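Side-chain contact in nucleotide pyrophosphohydrolase (PDB 5IE9), which probably hydrolyses nucleoside triphosphates to monophosphates and pyrophosphate, as a manganese-binding member of the MazG family: residues A42-V45 against N46-G50. Sequence-based numbering, arbitrary orientation.
Sequences AREV and NHYYG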
loop_
_atom_site.group_PDB
_atom_site.type_symbol
_atom_site.label_atom_id
_atom_site.label_comp_id
_atom_site.label_asym_id
_atom_site.label_seq_id
_atom_site.Cartn_x
_atom_site.Cartn_y
_atom_site.Cartn_z
ATOM N N ALA C 42 6.303 4.928 3.752
ATOM C CA ALA C 42 6.703 3.689 4.448
ATOM C C ALA C 42 8.214 3.565 4.588
ATOM O O ALA C 42 8.708 3.305 5.695
ATOM C CB ALA C 42 6.135 2.459 3.751
ATOM N N ARG C 43 8.926 3.773 3.469
ATOM C CA ARG C 43 10.384 3.828 3.427
ATOM C C ARG C 43 10.920 4.761 4.508
ATOM O O ARG C 43 11.838 4.392 5.241
ATOM C CB ARG C 43 10.874 4.316 2.057
ATOM C CG ARG C 43 12.379 4.173 1.842
ATOM C CD ARG C 43 13.051 5.489 1.475
ATOM N NE ARG C 43 12.855 5.890 0.078
ATOM C CZ ARG C 43 12.056 6.877 -0.337
ATOM N NH1 ARG C 43 11.342 7.597 0.523
ATOM N NH2 ARG C 43 11.968 7.147 -1.634
ATOM N N GLU C 44 10.331 5.955 4.608
ATOM C CA GLU C 44 10.849 7.000 5.481
ATOM C C GLU C 44 10.518 6.754 6.957
ATOM O O GLU C 44 11.367 6.971 7.822
ATOM C CB GLU C 44 10.406 8.382 4.994
ATOM C CG GLU C 44 11.539 9.408 4.908
ATOM C CD GLU C 44 12.678 8.997 3.970
ATOM O OE1 GLU C 44 12.403 8.566 2.828
ATOM O OE2 GLU C 44 13.860 9.108 4.369
ATOM N N VAL C 45 9.301 6.282 7.235
ATOM C CA VAL C 45 8.901 5.834 8.582
ATOM C C VAL C 45 9.825 4.706 9.067
ATOM O O VAL C 45 10.312 4.752 10.193
ATOM C CB VAL C 45 7.409 5.410 8.635
ATOM C CG1 VAL C 45 7.048 4.738 9.956
ATOM C CG2 VAL C 45 6.504 6.610 8.400
ATOM N N ASN C 46 10.078 3.721 8.208
ATOM C CA ASN C 46 11.038 2.654 8.509
ATOM C C ASN C 46 12.469 3.158 8.784
ATOM O O ASN C 46 13.109 2.703 9.728
ATOM C CB ASN C 46 11.037 1.608 7.389
ATOM C CG ASN C 46 11.248 0.184 7.894
ATOM O OD1 ASN C 46 11.525 -0.711 7.098
ATOM N ND2 ASN C 46 11.107 -0.038 9.198
ATOM N N HIS C 47 12.944 4.104 7.970
ATOM C CA HIS C 47 14.281 4.702 8.105
ATOM C C HIS C 47 14.477 5.375 9.473
ATOM O O HIS C 47 15.488 5.148 10.139
ATOM C CB HIS C 47 14.540 5.687 6.946
ATOM C CG HIS C 47 15.903 6.319 6.962
ATOM N ND1 HIS C 47 16.129 7.592 7.444
ATOM C CD2 HIS C 47 17.107 5.857 6.543
ATOM C CE1 HIS C 47 17.414 7.882 7.331
ATOM N NE2 HIS C 47 18.030 6.848 6.786
ATOM N N TYR C 48 13.491 6.166 9.896
ATOM C CA TYR C 48 13.582 6.955 11.127
ATOM C C TYR C 48 13.063 6.262 12.400
ATOM O O TYR C 48 13.469 6.630 13.507
ATOM C CB TYR C 48 12.862 8.293 10.944
ATOM C CG TYR C 48 13.599 9.305 10.094
ATOM C CD1 TYR C 48 14.611 10.113 10.648
ATOM C CD2 TYR C 48 13.274 9.479 8.740
ATOM C CE1 TYR C 48 15.286 11.054 9.875
ATOM C CE2 TYR C 48 13.941 10.420 7.959
ATOM C CZ TYR C 48 14.946 11.202 8.529
ATOM O OH TYR C 48 15.611 12.133 7.765
ATOM N N TYR C 49 12.171 5.281 12.245
ATOM C CA TYR C 49 11.498 4.632 13.392
ATOM C C TYR C 49 11.571 3.090 13.401
ATOM O O TYR C 49 11.076 2.440 14.337
ATOM C CB TYR C 49 10.051 5.149 13.524
ATOM C CG TYR C 49 9.988 6.669 13.612
ATOM C CD1 TYR C 49 10.292 7.340 14.813
ATOM C CD2 TYR C 49 9.662 7.443 12.489
ATOM C CE1 TYR C 49 10.258 8.729 14.886
ATOM C CE2 TYR C 49 9.626 8.833 12.557
ATOM C CZ TYR C 49 9.926 9.466 13.752
ATOM O OH TYR C 49 9.887 10.835 13.814
ATOM N N GLY C 50 12.220 2.523 12.381
ATOM C CA GLY C 50 12.344 1.075 12.220
ATOM C C GLY C 50 13.495 0.445 12.976
ATOM O O GLY C 50 13.745 0.787 14.132
#
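Glu44 and Tyr48, one helical turn apart, meet because chi1 of Tyr48 (-75°) sets its ring beside its own backbone N and back along the helix, while Glu44 bends at chi2 (59°) and runs alongside it. The carboxylate and ring planes stand 58° apart. Glu44 OE2 lies 3.8 Å from Tyr48 CE2, and CG of the same glutamate reaches that ring carbon as well. The Tyr48 ring also turns an edge to the backbone, its CD2 lying 3.3 Å from Glu44 O in the ring plane; this same oxygen accepts the Tyr48 N-H. The His47 side chain projects beside Glu44 in the same direction. Its ND1 is 4.1 Å from Glu44 OE2, a distance at which the carboxylate might favour a protonated imidazole, though the two are not in contact. Glu44 OE1 forms a salt bridge with Arg43 NH1 at 2.7 Å, a weak hydrogen bond by its angle. Tyr49 likewise sets a ring edge near Val45 O, 2.8 Å from Tyr49 N, whose hydrogen bond it accepts. The same i to i+4 pattern, with Asn46 N on Ala42 O and His47 N on Arg43 O, carries the helix through this turn, and Gly50 is the first residue to leave it. Glu44 and Tyr48 touch Ser62, and Val45 and Tyr49 touch Ile63, of helix 62-80; Ala42, Val45, Asn46 and Tyr49 also pack on a second subunit, and Ala42 and Asn46 on a third. Residues 42-49 form the C-terminal turns of helix 27-49, which bears the manganese ligand Glu37 in the all-helical MazG fold.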